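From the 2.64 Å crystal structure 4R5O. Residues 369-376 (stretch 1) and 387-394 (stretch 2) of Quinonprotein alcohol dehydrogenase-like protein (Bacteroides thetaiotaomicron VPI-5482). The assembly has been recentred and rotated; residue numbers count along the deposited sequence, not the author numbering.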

# COMPACT_ATOMS: atom_id res chain seq x y z
N SER A 369 -19.17 19.78 8.45
CA SER A 369 -18.56 20.47 9.59
C SER A 369 -17.99 19.45 10.62
O SER A 369 -18.61 18.40 10.89
CB SER A 369 -19.53 21.44 10.26
OG SER A 369 -20.71 20.81 10.73
N GLY A 370 -16.76 19.74 11.09
CA GLY A 370 -16.03 18.91 12.04
C GLY A 370 -15.49 17.60 11.47
O GLY A 370 -15.06 16.71 12.22
N VAL A 371 -15.50 17.50 10.12
CA VAL A 371 -15.01 16.37 9.33
C VAL A 371 -14.01 16.92 8.31
O VAL A 371 -14.32 17.87 7.58
CB VAL A 371 -16.16 15.58 8.65
CG1 VAL A 371 -15.64 14.31 8.02
CG2 VAL A 371 -17.27 15.23 9.64
N SER A 372 -12.81 16.33 8.29
CA SER A 372 -11.79 16.77 7.36
C SER A 372 -11.25 15.58 6.57
O SER A 372 -11.37 14.44 7.03
CB SER A 372 -10.66 17.50 8.09
OG SER A 372 -10.07 16.69 9.09
N ILE A 373 -10.70 15.85 5.36
CA ILE A 373 -10.11 14.85 4.46
C ILE A 373 -8.65 14.79 4.84
O ILE A 373 -7.95 15.81 4.80
CB ILE A 373 -10.41 15.20 2.98
CG1 ILE A 373 -11.95 15.16 2.76
CG2 ILE A 373 -9.66 14.23 2.02
CD1 ILE A 373 -12.45 15.65 1.49
N THR A 374 -8.20 13.62 5.31
CA THR A 374 -6.89 13.44 5.94
C THR A 374 -5.94 12.49 5.18
O THR A 374 -4.95 12.04 5.75
CB THR A 374 -7.11 12.87 7.34
OG1 THR A 374 -7.90 11.68 7.25
CG2 THR A 374 -7.80 13.89 8.28
N ALA A 375 -6.19 12.25 3.89
CA ALA A 375 -5.33 11.41 3.06
C ALA A 375 -5.48 11.80 1.62
O ALA A 375 -6.49 12.44 1.30
CB ALA A 375 -5.66 9.94 3.25
N PRO A 376 -4.52 11.45 0.71
CA PRO A 376 -4.71 11.81 -0.71
C PRO A 376 -5.94 11.13 -1.32
O PRO A 376 -6.30 10.03 -0.90
CB PRO A 376 -3.44 11.31 -1.38
CG PRO A 376 -2.90 10.31 -0.50
CD PRO A 376 -3.25 10.72 0.89
N TYR A 387 -12.42 7.65 -3.96
CA TYR A 387 -12.21 7.20 -2.60
C TYR A 387 -11.66 8.33 -1.78
O TYR A 387 -10.52 8.76 -2.00
CB TYR A 387 -11.27 5.98 -2.54
CG TYR A 387 -11.55 4.88 -3.53
CD1 TYR A 387 -12.70 4.12 -3.43
CD2 TYR A 387 -10.61 4.51 -4.47
CE1 TYR A 387 -12.96 3.08 -4.32
CE2 TYR A 387 -10.85 3.47 -5.36
CZ TYR A 387 -12.03 2.74 -5.27
OH TYR A 387 -12.29 1.68 -6.10
N VAL A 388 -12.45 8.80 -0.84
CA VAL A 388 -12.14 9.90 0.05
C VAL A 388 -11.96 9.39 1.48
O VAL A 388 -12.81 8.64 1.97
CB VAL A 388 -13.28 10.94 -0.02
CG1 VAL A 388 -12.94 12.17 0.78
CG2 VAL A 388 -13.58 11.33 -1.46
N THR A 389 -10.87 9.81 2.15
CA THR A 389 -10.55 9.47 3.55
C THR A 389 -10.94 10.66 4.43
O THR A 389 -10.39 11.74 4.29
CB THR A 389 -9.09 9.09 3.70
OG1 THR A 389 -8.79 8.01 2.82
CG2 THR A 389 -8.72 8.73 5.12
N TYR A 390 -11.91 10.43 5.34
CA TYR A 390 -12.40 11.41 6.30
C TYR A 390 -11.99 11.07 7.72
O TYR A 390 -11.84 9.88 8.04
CB TYR A 390 -13.94 11.48 6.25
CG TYR A 390 -14.54 11.98 4.96
CD1 TYR A 390 -14.62 13.34 4.69
CD2 TYR A 390 -15.14 11.10 4.07
CE1 TYR A 390 -15.22 13.81 3.53
CE2 TYR A 390 -15.74 11.56 2.91
CZ TYR A 390 -15.79 12.92 2.64
OH TYR A 390 -16.38 13.39 1.49
N THR A 391 -11.85 12.11 8.59
CA THR A 391 -11.58 11.96 10.01
C THR A 391 -12.44 12.95 10.77
O THR A 391 -12.42 14.15 10.46
CB THR A 391 -10.09 12.10 10.36
OG1 THR A 391 -9.33 11.13 9.64
CG2 THR A 391 -9.82 11.93 11.85
N GLU A 392 -13.22 12.43 11.75
CA GLU A 392 -14.01 13.26 12.67
C GLU A 392 -13.02 13.79 13.69
O GLU A 392 -12.44 13.00 14.44
CB GLU A 392 -15.20 12.51 13.29
CG GLU A 392 -16.34 12.20 12.33
CD GLU A 392 -17.62 11.66 12.93
OE1 GLU A 392 -17.97 12.05 14.07
OE2 GLU A 392 -18.35 10.93 12.21
N GLU A 393 -12.75 15.10 13.61
CA GLU A 393 -11.76 15.85 14.40
C GLU A 393 -11.91 15.63 15.92
O GLU A 393 -10.91 15.35 16.59
CB GLU A 393 -11.89 17.36 14.10
CG GLU A 393 -11.77 17.73 12.62
CD GLU A 393 -11.99 19.19 12.22
OE1 GLU A 393 -12.35 20.01 13.10
OE2 GLU A 393 -11.83 19.50 11.02
N ARG A 394 -13.15 15.73 16.44
CA ARG A 394 -13.46 15.64 17.86
C ARG A 394 -13.30 14.23 18.45
O ARG A 394 -12.93 14.14 19.62
CB ARG A 394 -14.89 16.11 18.12
O HOH W 1 -8.80 11.18 0.74
O HOH W 2 -9.03 8.45 0.20

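The two stretches pair as antiparallel strands, and the core of the pairing is a reciprocal couple of backbone hydrogen bonds between S372 and T391. S372 N donates to T391 O at 3.1 Å with a nearly linear geometry (171°), and T391 N donates to S372 O at 2.8 Å. The ladder continues on both flanks of this pair: T374 N donates to T389 O at 3.1 Å, and E393 N donates to G370 O, also at 3.1 Å. Between these rungs, V371 with E392 and I373 with Y390 form non-hydrogen-bonded pairs, their CA atoms 4.7 and 4.5 Å apart. Here the strands approach closely enough for CA-H...O contacts to supplement the ladder, from I373 CA to T389 O (3.1 Å), from Y390 CA to S372 O (3.3 Å) and from V371 CA to T391 O (3.6 Å).

One side-chain hydrogen bond reinforces the backbone. T374 OG1 and T391 OG1 lie 2.8 Å apart, and either hydroxyl could be the donor; the p rotamer of T374 and the m rotamer of T391 bring the two oxygens together. T391 OG1 is also hydrogen-bonded elsewhere in the structure. Threonine suits both positions, since its short side chain carries a hydroxyl close to the backbone, within reach of its partner across the ladder.

Beyond T374 the direct ladder gives way to water. Water 1 accepts a hydrogen bond from T389 N (2.9 Å to the water oxygen) and lies 2.7 Å from A375 O, to which it can donate, so it bridges the two backbones. Water 2 sits 2.7 Å from both T389 OG1 and Y387 O, and its link to P376 O, at 3.3 Å, is weak.

The side chains of V371, I373, Y390 and E392 share one face of the sheet, and those of S372 and T391 occupy the other. On the first face, the Y390 ring, set by an m rotamer, meets both aliphatic neighbours obliquely: V371 CG1 lies 3.6 Å from Y390 CD1, and I373 CG1 lies 3.6 Å from Y390 CE1. I373, with its m,t conformation, extends CD1 to within 3.6 Å of V388 CG1. Branched aliphatic chains fit this setting, offering methyl groups to the ring and to V388 without any unsatisfied polar atom; the one hydroxyl of the cluster, Y390 OH, is hydrogen-bonded elsewhere. I373, V388 and Y390 are buried, whereas V371 remains partly exposed, near the aliphatic part of E392 (V371 CG2 to E392 CG, 4.2 Å).

A375 and T389 are also buried and point toward the opposing stretch, where A375 CB packs 3.6 Å from T389 CB; the small alanine side chain fills this contact with a single methyl group. At the other end the contact becomes solvent-exposed. G370 adopts a positive phi of 72°, a conformation that favours glycine, while its carbonyl receives the E393 amide. The E393 side chain is poorly ordered, although its modelled OE2 comes within 3.7 Å of S372 CB. Altogether, the two stretches bury 600 Å², summed over both sides.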